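Local coordinates for protein aspartokinase (Synechocystis, PDB 3L76) that probably catalyses the ATP-dependent phosphorylation of the beta-carboxyl group of aspartate, and binds lysine and threonine at its ACT domains, at residues E393-C398 with T563-I568; Q442-I447 with S472-I477; A507-L512 with A519-N524; A528-V533 with V578-A583. All blocks are in the same frame, centred on the assembly; numbering follows the deposited sequence.

Interaction 1. Residues E393-C398 with T563-I568; sequences EVKVSC and TSEIKI. With LYS (lysine), chain E; LYS (lysine), chain F.
The seam between two lysine-binding ACT domains is bridged here by two salt links, Lys395 to Glu565 and Lys567 to Glu393, each domain supplying one acid and one base. The Lys395 chain runs straight beyond CG, and its NZ lies 2.9 Å from Glu565 OE1. The two side chains cross at about a right angle, and NZ meets OE1 from above the carboxylate plane, 42° out of it. Both ends are shared: Lys395 also pairs with Glu265, its stronger partner, and Glu565 OE2 with Lys357. In Lys567, CG stands anti to the backbone N (chi1 -172°), which sends the extended chain across to Glu393 for a longer link, NZ to OE2 3.5 Å; a water accepts from Lys567 NZ and reaches Glu393 OE2 only weakly.

In the βαββαβ ACT fold the two acids sit in the turns that lead into strands 395-401 and 567-573, and the two lysines are the first residues of those strands. The effector sites also lie here. Ser564 O accepts a hydrogen bond from NZ of the chain E lysine at 2.8 Å, whereas Glu393 O receives NZ of the chain F lysine only weakly. A further water joins Ser397 OG to Thr563 O, 2.9 Å from each.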
loop_
_atom_site.group_PDB
_atom_site.type_symbol
_atom_site.label_atom_id
_atom_site.label_comp_id
_atom_site.label_asym_id
_atom_site.label_seq_id
_atom_site.Cartn_x
_atom_site.Cartn_y
_atom_site.Cartn_z
ATOM N N GLU A 393 29.749 6.405 -22.216
ATOM C CA GLU A 393 28.814 6.075 -21.145
ATOM C C GLU A 393 27.747 5.084 -21.591
ATOM O O GLU A 393 27.371 4.201 -20.843
ATOM C CB GLU A 393 28.137 7.330 -20.614
ATOM C CG GLU A 393 27.445 7.101 -19.303
ATOM C CD GLU A 393 28.439 6.894 -18.179
ATOM O OE1 GLU A 393 28.594 5.747 -17.706
ATOM O OE2 GLU A 393 29.075 7.884 -17.777
ATOM N N VAL A 394 27.311 5.213 -22.841
ATOM C CA VAL A 394 26.161 4.466 -23.328
ATOM C C VAL A 394 26.464 3.695 -24.615
ATOM O O VAL A 394 25.571 3.102 -25.240
ATOM C CB VAL A 394 24.937 5.400 -23.516
ATOM C CG1 VAL A 394 24.401 5.845 -22.169
ATOM C CG2 VAL A 394 25.312 6.608 -24.356
ATOM N N LYS A 395 27.735 3.672 -25.001
ATOM C CA LYS A 395 28.146 2.878 -26.164
ATOM C C LYS A 395 29.375 2.056 -25.887
ATOM O O LYS A 395 30.339 2.538 -25.280
ATOM C CB LYS A 395 28.462 3.782 -27.378
ATOM C CG LYS A 395 27.245 4.259 -28.125
ATOM C CD LYS A 395 27.623 4.973 -29.391
ATOM C CE LYS A 395 26.411 5.648 -30.001
ATOM N NZ LYS A 395 26.717 6.198 -31.352
ATOM N N VAL A 396 29.366 0.821 -26.353
ATOM C CA VAL A 396 30.630 0.120 -26.574
ATOM C C VAL A 396 30.883 -0.062 -28.083
ATOM O O VAL A 396 30.076 -0.656 -28.801
ATOM C CB VAL A 396 30.774 -1.186 -25.735
ATOM C CG1 VAL A 396 29.437 -1.767 -25.409
ATOM C CG2 VAL A 396 31.670 -2.202 -26.443
ATOM N N SER A 397 31.990 0.513 -28.555
ATOM C CA SER A 397 32.373 0.441 -29.968
ATOM C C SER A 397 33.505 -0.552 -30.195
ATOM O O SER A 397 34.413 -0.680 -29.371
ATOM C CB SER A 397 32.761 1.809 -30.520
ATOM O OG SER A 397 31.767 2.793 -30.278
ATOM N N CYS A 398 33.416 -1.273 -31.307
ATOM C CA CYS A 398 34.414 -2.254 -31.687
ATOM C C CYS A 398 34.849 -2.013 -33.124
ATOM O O CYS A 398 34.037 -1.658 -33.982
ATOM C CB CYS A 398 33.860 -3.670 -31.563
ATOM S SG CYS A 398 33.709 -4.290 -29.891
ATOM N N THR A 563 36.688 7.071 -26.772
ATOM C CA THR A 563 35.842 8.002 -27.488
ATOM C C THR A 563 34.478 7.411 -27.890
ATOM O O THR A 563 34.309 6.195 -27.975
ATOM C CB THR A 563 36.636 8.528 -28.706
ATOM O OG1 THR A 563 36.751 9.954 -28.647
ATOM C CG2 THR A 563 36.033 8.086 -29.990
ATOM N N SER A 564 33.489 8.280 -28.060
ATOM C CA SER A 564 32.344 7.988 -28.928
ATOM C C SER A 564 32.197 9.191 -29.857
ATOM O O SER A 564 33.039 10.082 -29.848
ATOM C CB SER A 564 31.063 7.718 -28.132
ATOM O OG SER A 564 30.550 8.889 -27.545
ATOM N N GLU A 565 31.155 9.238 -30.668
ATOM C CA GLU A 565 31.008 10.389 -31.565
ATOM C C GLU A 565 30.872 11.724 -30.826
ATOM O O GLU A 565 31.163 12.770 -31.388
ATOM C CB GLU A 565 29.821 10.211 -32.517
ATOM C CG GLU A 565 29.838 8.923 -33.335
ATOM C CD GLU A 565 29.406 7.727 -32.528
ATOM O OE1 GLU A 565 29.006 7.916 -31.360
ATOM O OE2 GLU A 565 29.450 6.609 -33.072
ATOM N N ILE A 566 30.423 11.697 -29.573
ATOM C CA ILE A 566 30.145 12.946 -28.859
ATOM C C ILE A 566 30.749 13.015 -27.458
ATOM O O ILE A 566 30.530 13.979 -26.730
ATOM C CB ILE A 566 28.602 13.245 -28.783
ATOM C CG1 ILE A 566 27.897 12.330 -27.780
ATOM C CG2 ILE A 566 27.949 13.113 -30.163
ATOM C CD1 ILE A 566 26.403 12.612 -27.660
ATOM N N LYS A 567 31.506 11.989 -27.085
ATOM C CA LYS A 567 32.187 11.963 -25.787
ATOM C C LYS A 567 33.655 11.619 -25.957
ATOM O O LYS A 567 33.986 10.646 -26.629
ATOM C CB LYS A 567 31.554 10.940 -24.841
ATOM C CG LYS A 567 32.104 11.011 -23.424
ATOM C CD LYS A 567 31.377 10.048 -22.462
ATOM C CE LYS A 567 31.520 10.501 -21.000
ATOM N NZ LYS A 567 31.224 9.398 -20.058
ATOM N N ILE A 568 34.524 12.435 -25.366
ATOM C CA ILE A 568 35.940 12.101 -25.227
ATOM C C ILE A 568 36.269 11.972 -23.743
ATOM O O ILE A 568 35.958 12.867 -22.959
ATOM C CB ILE A 568 36.883 13.145 -25.871
ATOM C CG1 ILE A 568 36.536 13.367 -27.345
ATOM C CG2 ILE A 568 38.321 12.676 -25.770
ATOM C CD1 ILE A 568 36.906 14.749 -27.850
HETATM N N LYS E . 35.412 14.943 -34.409
HETATM C CA LYS E . 36.100 15.674 -33.354
HETATM C C LYS E . 37.513 16.055 -33.816
HETATM O O LYS E . 37.948 15.680 -34.917
HETATM C CB LYS E . 36.138 14.864 -32.051
HETATM C CG LYS E . 36.757 13.454 -32.171
HETATM C CD LYS E . 36.749 12.724 -30.812
HETATM C CE LYS E . 35.361 12.197 -30.456
HETATM N NZ LYS E . 34.817 11.336 -31.566
HETATM O OXT LYS E . 38.240 16.763 -33.114
HETATM N N LYS F . 28.698 -1.329 -17.264
HETATM C CA LYS F . 28.696 -2.189 -18.454
HETATM C C LYS F . 29.203 -3.600 -18.188
HETATM O O LYS F . 29.891 -3.831 -17.166
HETATM C CB LYS F . 29.498 -1.539 -19.594
HETATM C CG LYS F . 28.887 -0.240 -20.113
HETATM C CD LYS F . 29.871 0.599 -20.913
HETATM C CE LYS F . 30.716 1.469 -20.004
HETATM N NZ LYS F . 30.533 2.927 -20.271
HETATM O OXT LYS F . 28.914 -4.513 -19.004
HETATM O O HOH W 1 31.915 7.034 -19.442
HETATM O O HOH W 2 32.160 4.265 -27.860
HETATM O O HOH W 3 31.840 5.712 -31.714
#

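Interaction 2. Residues Q442-I447 with S472-I477; sequences QDQAQI and SVDMII. With LYS (lysine), chain F.
Gln444 and Asp474 face each other within one ACT domain, Gln444 on strand 437-453 and Asp474 beside strand 475-479. In the antiparallel sheet of this βαββαβ fold, strand 490-498 lies between those two strands and pairs with both. The segments are accordingly well separated, 8.3 Å between the CA atoms of Gln444 and Asp474, and the two side chains bridge the gap.

The contact across the gap is a small one, between one amide and one carboxylate. The Gln444 chain bends at chi2 and brings its amide over the side chain of Asp474, with CD 3.9 Å from Asp474 CB; amide and carboxylate planes stand 73° apart. In Asp474, CG is anti to the backbone N (chi1 178°), which directs the carboxylate at the glutamine. Its stronger partner is elsewhere: OD2 forms a salt bridge with Lys529 on strand 520-533.

Side-chain packing continues beside this pair. Gln444 and Met475 both rest on Met496 of the intervening strand, and the thioether end of Met475 turns from the 442-447 segment toward Ala562 and Lys529.

Ligand binding involves the same segment, where Ser472, Val473 and Asp474 line a lysine pocket. The backbone of Val473 meets the amino-acid end of the chain F lysine twice: its O accepts the ligand N at 2.7 Å, and its N donates to the ligand O at 2.6 Å in a nearly straight bond of 169°. Ser472 OG is a further acceptor for that amino group, 3.1 Å from the ligand N.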
loop_
_atom_site.group_PDB
_atom_site.type_symbol
_atom_site.label_atom_id
_atom_site.label_comp_id
_atom_site.label_asym_id
_atom_site.label_seq_id
_atom_site.Cartn_x
_atom_site.Cartn_y
_atom_site.Cartn_z
ATOM N N GLN A 442 36.602 10.007 -10.183
ATOM C CA GLN A 442 37.810 9.650 -9.448
ATOM C C GLN A 442 37.617 8.494 -8.460
ATOM O O GLN A 442 38.431 8.290 -7.572
ATOM C CB GLN A 442 38.406 10.881 -8.760
ATOM C CG GLN A 442 37.379 11.851 -8.239
ATOM C CD GLN A 442 37.978 13.061 -7.538
ATOM O OE1 GLN A 442 39.103 13.017 -7.032
ATOM N NE2 GLN A 442 37.218 14.148 -7.495
ATOM N N ASP A 443 36.556 7.721 -8.643
ATOM C CA ASP A 443 36.262 6.583 -7.779
ATOM C C ASP A 443 36.627 5.267 -8.445
ATOM O O ASP A 443 36.238 4.193 -7.980
ATOM C CB ASP A 443 34.776 6.553 -7.423
ATOM C CG ASP A 443 34.401 7.594 -6.393
ATOM O OD1 ASP A 443 34.625 8.797 -6.644
ATOM O OD2 ASP A 443 33.875 7.208 -5.329
ATOM N N GLN A 444 37.373 5.350 -9.537
ATOM C CA GLN A 444 37.623 4.181 -10.361
ATOM C C GLN A 444 39.045 3.671 -10.246
ATOM O O GLN A 444 39.945 4.409 -9.881
ATOM C CB GLN A 444 37.318 4.507 -11.812
ATOM C CG GLN A 444 36.441 3.484 -12.493
ATOM C CD GLN A 444 34.965 3.705 -12.235
ATOM O OE1 GLN A 444 34.184 3.915 -13.152
ATOM N NE2 GLN A 444 34.586 3.669 -10.977
ATOM N N ALA A 445 39.235 2.401 -10.567
ATOM C CA ALA A 445 40.570 1.820 -10.653
ATOM C C ALA A 445 40.856 1.292 -12.061
ATOM O O ALA A 445 40.006 0.673 -12.698
ATOM C CB ALA A 445 40.724 0.700 -9.632
ATOM N N GLN A 446 42.061 1.529 -12.548
ATOM C CA GLN A 446 42.455 0.971 -13.833
ATOM C C GLN A 446 42.995 -0.436 -13.651
ATOM O O GLN A 446 43.774 -0.700 -12.747
ATOM C CB GLN A 446 43.501 1.851 -14.493
ATOM C CG GLN A 446 44.087 1.281 -15.767
ATOM C CD GLN A 446 45.349 2.014 -16.180
ATOM O OE1 GLN A 446 45.371 2.715 -17.181
ATOM N NE2 GLN A 446 46.399 1.870 -15.388
ATOM N N ILE A 447 42.552 -1.349 -14.495
ATOM C CA ILE A 447 43.094 -2.694 -14.490
ATOM C C ILE A 447 43.398 -3.100 -15.922
ATOM O O ILE A 447 42.525 -3.074 -16.782
ATOM C CB ILE A 447 42.126 -3.719 -13.876
ATOM C CG1 ILE A 447 41.713 -3.295 -12.473
ATOM C CG2 ILE A 447 42.770 -5.107 -13.846
ATOM C CD1 ILE A 447 40.806 -4.284 -11.802
ATOM N N SER A 472 30.322 -4.670 -12.419
ATOM C CA SER A 472 30.016 -3.853 -13.575
ATOM C C SER A 472 31.274 -3.114 -13.991
ATOM O O SER A 472 32.017 -2.623 -13.145
ATOM C CB SER A 472 28.901 -2.851 -13.243
ATOM O OG SER A 472 28.819 -1.823 -14.218
ATOM N N VAL A 473 31.502 -3.021 -15.297
ATOM C CA VAL A 473 32.693 -2.367 -15.822
ATOM C C VAL A 473 32.352 -1.005 -16.424
ATOM O O VAL A 473 31.352 -0.864 -17.116
ATOM C CB VAL A 473 33.323 -3.235 -16.928
ATOM C CG1 VAL A 473 34.499 -2.559 -17.620
ATOM C CG2 VAL A 473 33.559 -4.681 -16.487
ATOM N N ASP A 474 33.206 -0.015 -16.183
ATOM C CA ASP A 474 32.939 1.356 -16.610
ATOM C C ASP A 474 33.561 1.708 -17.959
ATOM O O ASP A 474 32.966 2.443 -18.745
ATOM C CB ASP A 474 33.433 2.347 -15.559
ATOM C CG ASP A 474 33.219 3.798 -15.969
ATOM O OD1 ASP A 474 32.064 4.189 -16.234
ATOM O OD2 ASP A 474 34.206 4.556 -16.012
ATOM N N MET A 475 34.769 1.198 -18.202
ATOM C CA MET A 475 35.511 1.501 -19.419
ATOM C C MET A 475 36.283 0.296 -19.911
ATOM O O MET A 475 36.798 -0.480 -19.122
ATOM C CB MET A 475 36.462 2.674 -19.199
ATOM C CG MET A 475 35.755 3.968 -18.801
ATOM S SD MET A 475 35.021 4.856 -20.196
ATOM C CE MET A 475 36.533 5.567 -20.862
ATOM N N ILE A 476 36.333 0.134 -21.227
ATOM C CA ILE A 476 37.186 -0.869 -21.846
ATOM C C ILE A 476 37.887 -0.245 -23.043
ATOM O O ILE A 476 37.235 0.324 -23.922
ATOM C CB ILE A 476 36.401 -2.075 -22.332
ATOM C CG1 ILE A 476 35.457 -2.567 -21.239
ATOM C CG2 ILE A 476 37.368 -3.182 -22.808
ATOM C CD1 ILE A 476 34.568 -3.696 -21.670
ATOM N N ILE A 477 39.212 -0.342 -23.057
ATOM C CA ILE A 477 40.018 0.202 -24.144
ATOM C C ILE A 477 40.999 -0.830 -24.669
ATOM O O ILE A 477 41.732 -1.472 -23.917
ATOM C CB ILE A 477 40.800 1.418 -23.699
ATOM C CG1 ILE A 477 39.899 2.360 -22.888
ATOM C CG2 ILE A 477 41.371 2.115 -24.892
ATOM C CD1 ILE A 477 40.610 3.620 -22.385
HETATM N N LYS F . 28.698 -1.329 -17.264
HETATM C CA LYS F . 28.696 -2.189 -18.454
HETATM C C LYS F . 29.203 -3.600 -18.188
HETATM O O LYS F . 29.891 -3.831 -17.166
HETATM C CB LYS F . 29.498 -1.539 -19.594
HETATM C CG LYS F . 28.887 -0.240 -20.113
HETATM C CD LYS F . 29.871 0.599 -20.913
HETATM C CE LYS F . 30.716 1.469 -20.004
HETATM N NZ LYS F . 30.533 2.927 -20.271
HETATM O OXT LYS F . 28.914 -4.513 -19.004
#

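Interaction 3. Residues A507-L512 with A519-N524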
loop_
_atom_site.group_PDB
_atom_site.type_symbol
_atom_site.label_atom_id
_atom_site.label_comp_id
_atom_site.label_asym_id
_atom_site.label_seq_id
_atom_site.Cartn_x
_atom_site.Cartn_y
_atom_site.Cartn_z
ATOM N N ALA A 507 41.518 -10.889 -8.741
ATOM C CA ALA A 507 41.439 -12.251 -8.251
ATOM C C ALA A 507 40.701 -13.185 -9.197
ATOM O O ALA A 507 41.016 -14.369 -9.270
ATOM C CB ALA A 507 40.793 -12.270 -6.881
ATOM N N ILE A 508 39.698 -12.662 -9.899
ATOM C CA ILE A 508 38.936 -13.457 -10.859
ATOM C C ILE A 508 39.754 -13.740 -12.129
ATOM O O ILE A 508 39.750 -14.844 -12.657
ATOM C CB ILE A 508 37.626 -12.752 -11.236
ATOM C CG1 ILE A 508 36.753 -12.569 -9.997
ATOM C CG2 ILE A 508 36.880 -13.518 -12.342
ATOM C CD1 ILE A 508 35.649 -11.556 -10.165
ATOM N N LEU A 509 40.483 -12.741 -12.599
ATOM C CA LEU A 509 41.195 -12.863 -13.866
ATOM C C LEU A 509 42.530 -13.626 -13.802
ATOM O O LEU A 509 42.935 -14.234 -14.795
ATOM C CB LEU A 509 41.410 -11.480 -14.501
ATOM C CG LEU A 509 40.179 -10.622 -14.816
ATOM C CD1 LEU A 509 40.600 -9.234 -15.246
ATOM C CD2 LEU A 509 39.306 -11.290 -15.871
ATOM N N GLN A 510 43.204 -13.610 -12.652
ATOM C CA GLN A 510 44.532 -14.217 -12.544
ATOM C C GLN A 510 44.573 -15.671 -13.018
ATOM O O GLN A 510 45.443 -16.049 -13.801
ATOM C CB GLN A 510 45.083 -14.101 -11.120
ATOM C CG GLN A 510 46.554 -14.411 -11.036
ATOM C CD GLN A 510 47.415 -13.358 -11.726
ATOM O OE1 GLN A 510 47.304 -12.169 -11.428
ATOM N NE2 GLN A 510 48.288 -13.793 -12.638
ATOM N N PRO A 511 43.631 -16.491 -12.542
ATOM C CA PRO A 511 43.505 -17.876 -13.009
ATOM C C PRO A 511 43.398 -18.004 -14.535
ATOM O O PRO A 511 43.977 -18.928 -15.116
ATOM C CB PRO A 511 42.177 -18.319 -12.399
ATOM C CG PRO A 511 42.008 -17.477 -11.208
ATOM C CD PRO A 511 42.657 -16.173 -11.486
ATOM N N LEU A 512 42.652 -17.098 -15.167
ATOM C CA LEU A 512 42.308 -17.238 -16.575
ATOM C C LEU A 512 43.470 -16.991 -17.527
ATOM O O LEU A 512 43.420 -17.413 -18.676
ATOM C CB LEU A 512 41.117 -16.341 -16.955
ATOM C CG LEU A 512 39.739 -16.806 -16.484
ATOM C CD1 LEU A 512 39.652 -16.731 -14.976
ATOM C CD2 LEU A 512 38.650 -15.959 -17.116
ATOM N N ALA A 519 51.262 -13.134 -20.298
ATOM C CA ALA A 519 50.092 -12.407 -19.842
ATOM C C ALA A 519 50.337 -11.896 -18.426
ATOM O O ALA A 519 51.193 -12.397 -17.718
ATOM C CB ALA A 519 48.853 -13.285 -19.902
ATOM N N ALA A 520 49.587 -10.891 -18.012
ATOM C CA ALA A 520 49.788 -10.318 -16.694
ATOM C C ALA A 520 48.641 -9.396 -16.341
ATOM O O ALA A 520 47.990 -8.848 -17.229
ATOM C CB ALA A 520 51.099 -9.563 -16.648
ATOM N N ILE A 521 48.401 -9.227 -15.043
ATOM C CA ILE A 521 47.362 -8.324 -14.567
ATOM C C ILE A 521 47.994 -7.269 -13.696
ATOM O O ILE A 521 48.702 -7.590 -12.754
ATOM C CB ILE A 521 46.274 -9.053 -13.758
ATOM C CG1 ILE A 521 45.494 -9.998 -14.656
ATOM C CG2 ILE A 521 45.306 -8.052 -13.121
ATOM C CD1 ILE A 521 44.433 -10.724 -13.930
ATOM N N VAL A 522 47.739 -6.010 -14.019
ATOM C CA VAL A 522 48.272 -4.911 -13.246
ATOM C C VAL A 522 47.175 -3.901 -12.945
ATOM O O VAL A 522 46.482 -3.439 -13.844
ATOM C CB VAL A 522 49.469 -4.232 -13.957
ATOM C CG1 VAL A 522 49.224 -4.116 -15.461
ATOM C CG2 VAL A 522 49.749 -2.868 -13.340
ATOM N N VAL A 523 47.013 -3.573 -11.670
ATOM C CA VAL A 523 46.032 -2.574 -11.284
ATOM C C VAL A 523 46.681 -1.274 -10.829
ATOM O O VAL A 523 47.740 -1.278 -10.219
ATOM C CB VAL A 523 45.031 -3.110 -10.238
ATOM C CG1 VAL A 523 45.426 -4.489 -9.792
ATOM C CG2 VAL A 523 44.894 -2.159 -9.074
ATOM N N ASN A 524 46.044 -0.163 -11.183
ATOM C CA ASN A 524 46.481 1.169 -10.803
ATOM C C ASN A 524 45.270 1.935 -10.297
ATOM O O ASN A 524 44.399 2.310 -11.074
ATOM C CB ASN A 524 47.112 1.886 -11.996
ATOM C CG ASN A 524 47.431 3.346 -11.711
ATOM O OD1 ASN A 524 47.411 3.788 -10.569
ATOM N ND2 ASN A 524 47.724 4.098 -12.759
HETATM O O HOH W 4 49.615 -11.335 -12.902
#
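Ile521 fits against helix 499-512 at Leu509 and Gln510, an example of a helix resting on a strand that follows it closely in the chain. The CA atoms of Gln510 and Ile521 approach to 6.8 Å, and Ile521 contributes more surface to the contact than either helical partner.

Apolar packing is the main component. Ile521 has CG1 anti to its carbonyl carbon (chi1 -67°) and CD1 extended beyond it, so the long branch reaches the helix and its terminal methyl points at Leu509 and Gln510; the modelled approach of that methyl to Leu509 CB is too short to be trusted in detail. Leu509 also points its CB at the strand, while its side chain continues onto Leu462 of helix 458-468. Gln510, modelled in two conformers, bends at chi2 in the one described and slides past Ile521 in the opposite direction. It adds a van der Waals contact through its amide: Gln510 OE1 lies 4.0 Å from Ile521 CB.

Polar contact is indirect and, given the two conformers, less certain. A water accepts from Gln510 NE2 at 2.8 Å and from the backbone N of Ile521 at 3.2 Å, linking the exposed margin of the helix to the strand. No direct hydrogen bond joins the two segments.

This is the second helix of a βαββαβ ACT domain laid on the domain's last strand. Ile521 also touches Ile447 on the adjacent strand 437-453 and Glu506 one turn earlier in the helix; Val523, farther along the strand, touches Ser502 and Glu506, and helix 458-468 packs alongside through Leu509, Ile508 and Leu512.

Interaction 4. Residues A528-V533 with V578-A583; sequences AKVSIV and VDALKA
Val530 is the residue on which this contact turns: its two methyl groups project from strand 520-533 onto helix 577-587 and meet Ala580 and Leu581 there. With chi1 at -151°, CG1 lies roughly anti to the backbone N, and the two branches part to touch neighbouring residues of one helical turn.

Ala580 receives the second branch. Its CB points at the strand and stands 3.6 Å from Val530 CG2, a methyl-to-methyl contact. Because the alanine side chain ends at CB, the helix backbone comes close to the sheet, and the CA atoms of Val530 and Leu581 are only 6.1 Å apart. The same methyl of Ala580 faces the core formed with helix 543-552, where it touches Leu551.

Leu581 is met mainly through its backbone. Val530 CG1 rests 3.9 Å from Leu581 CA and equally far from Ala580 O, while Leu581 CB is more distant, at 4.5 Å from CG1. The leucine side chain packs on Val438 and Leu440 of strand 437-453, the second of which also touches Val530. One valine and one leucine thus tie the helix to two adjacent strands.

No hydrogen bond crosses the interface; the polar groups of the strand backbone are engaged within the sheet, Val530 with Cys570 of strand 567-573, and Lys529 and Ser531 with Asp441 and Ala439. Here helix 577-587, the second helix of this ACT domain, packs through Ala580 and Leu581 on a valine of the antiparallel sheet, as expected of the βαββαβ fold.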
loop_
_atom_site.group_PDB
_atom_site.type_symbol
_atom_site.label_atom_id
_atom_site.label_comp_id
_atom_site.label_asym_id
_atom_site.label_seq_id
_atom_site.Cartn_x
_atom_site.Cartn_y
_atom_site.Cartn_z
ATOM N N ALA A 528 42.100 9.272 -12.468
ATOM C CA ALA A 528 40.855 10.004 -12.606
ATOM C C ALA A 528 40.437 9.976 -14.065
ATOM O O ALA A 528 41.286 9.898 -14.954
ATOM C CB ALA A 528 41.033 11.412 -12.152
ATOM N N LYS A 529 39.134 10.030 -14.315
ATOM C CA LYS A 529 38.634 10.138 -15.681
ATOM C C LYS A 529 37.987 11.496 -15.943
ATOM O O LYS A 529 37.075 11.900 -15.238
ATOM C CB LYS A 529 37.651 9.016 -16.013
ATOM C CG LYS A 529 37.233 9.022 -17.482
ATOM C CD LYS A 529 36.248 7.937 -17.794
ATOM C CE LYS A 529 34.952 8.137 -17.035
ATOM N NZ LYS A 529 33.949 7.093 -17.384
ATOM N N VAL A 530 38.476 12.193 -16.961
ATOM C CA VAL A 530 37.958 13.501 -17.324
ATOM C C VAL A 530 37.311 13.351 -18.680
ATOM O O VAL A 530 37.917 12.814 -19.606
ATOM C CB VAL A 530 39.070 14.552 -17.431
ATOM C CG1 VAL A 530 38.524 15.909 -17.114
ATOM C CG2 VAL A 530 40.189 14.228 -16.487
ATOM N N SER A 531 36.072 13.814 -18.789
ATOM C CA SER A 531 35.298 13.635 -20.006
ATOM C C SER A 531 34.701 14.953 -20.481
ATOM O O SER A 531 34.251 15.773 -19.680
ATOM C CB SER A 531 34.159 12.635 -19.770
ATOM O OG SER A 531 34.611 11.344 -19.431
ATOM N N ILE A 532 34.688 15.148 -21.790
ATOM C CA ILE A 532 33.928 16.241 -22.373
ATOM C C ILE A 532 32.863 15.636 -23.280
ATOM O O ILE A 532 33.088 14.600 -23.895
ATOM C CB ILE A 532 34.819 17.239 -23.140
ATOM C CG1 ILE A 532 35.339 16.625 -24.439
ATOM C CG2 ILE A 532 35.975 17.731 -22.258
ATOM C CD1 ILE A 532 36.275 17.520 -25.194
ATOM N N VAL A 533 31.681 16.249 -23.313
ATOM C CA VAL A 533 30.580 15.744 -24.119
ATOM C C VAL A 533 29.957 16.889 -24.894
ATOM O O VAL A 533 29.843 17.997 -24.386
ATOM C CB VAL A 533 29.508 15.049 -23.267
ATOM C CG1 VAL A 533 28.253 14.789 -24.098
ATOM C CG2 VAL A 533 30.045 13.746 -22.675
ATOM N N VAL A 578 40.929 16.816 -10.520
ATOM C CA VAL A 578 40.293 18.109 -10.330
ATOM C C VAL A 578 40.932 19.171 -11.215
ATOM O O VAL A 578 40.230 19.945 -11.867
ATOM C CB VAL A 578 40.331 18.555 -8.863
ATOM C CG1 VAL A 578 39.820 19.980 -8.737
ATOM C CG2 VAL A 578 39.498 17.620 -8.009
ATOM N N ASP A 579 42.258 19.205 -11.249
ATOM C CA ASP A 579 42.949 20.187 -12.078
ATOM C C ASP A 579 42.547 20.009 -13.533
ATOM O O ASP A 579 42.355 20.977 -14.263
ATOM C CB ASP A 579 44.469 20.048 -11.950
ATOM C CG ASP A 579 44.933 19.991 -10.514
ATOM O OD1 ASP A 579 44.242 19.368 -9.682
ATOM O OD2 ASP A 579 46.001 20.560 -10.222
ATOM N N ALA A 580 42.425 18.758 -13.949
ATOM C CA ALA A 580 42.097 18.449 -15.328
ATOM C C ALA A 580 40.660 18.851 -15.642
ATOM O O ALA A 580 40.361 19.309 -16.739
ATOM C CB ALA A 580 42.329 16.973 -15.601
ATOM N N LEU A 581 39.774 18.700 -14.665
ATOM C CA LEU A 581 38.385 19.075 -14.858
ATOM C C LEU A 581 38.261 20.575 -15.065
ATOM O O LEU A 581 37.506 21.029 -15.932
ATOM C CB LEU A 581 37.514 18.625 -13.678
ATOM C CG LEU A 581 36.030 19.014 -13.768
ATOM C CD1 LEU A 581 35.311 18.281 -14.893
ATOM C CD2 LEU A 581 35.334 18.779 -12.445
ATOM N N LYS A 582 38.994 21.338 -14.260
ATOM C CA LYS A 582 38.953 22.792 -14.336
ATOM C C LYS A 582 39.474 23.256 -15.688
ATOM O O LYS A 582 38.903 24.142 -16.316
ATOM C CB LYS A 582 39.774 23.415 -13.207
ATOM C CG LYS A 582 39.202 23.225 -11.804
ATOM C CD LYS A 582 40.138 23.835 -10.769
ATOM C CE LYS A 582 39.639 23.665 -9.345
ATOM N NZ LYS A 582 40.633 24.215 -8.375
ATOM N N ALA A 583 40.557 22.637 -16.136
ATOM C CA ALA A 583 41.147 22.949 -17.432
ATOM C C ALA A 583 40.162 22.735 -18.577
ATOM O O ALA A 583 40.033 23.586 -19.458
ATOM C CB ALA A 583 42.411 22.125 -17.652
#

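The four contacts form a worked example of ACT domains built from shared strands. Interactions 1 and 2, with centres 14 Å apart, meet at the chain F lysine, where two acids come close, Glu393 OE1 and Asp474 OD1 4.1 Å apart. Interaction 2 is tied to interaction 4 by the salt bridge from Asp474 OD2 to Lys529 NZ (2.9 Å), and interaction 1 to interaction 4 by a probable backbone bond from Ile532 N to Ile568 O, also 2.9 Å. Strand 520-533 serves both interactions 3 and 4, whose centres are about 28 Å apart. Both stand back from the ligands, the Leu509 side chain about 12 Å from bound lysine and threonine, that of Ala580 about 11 Å from threonine.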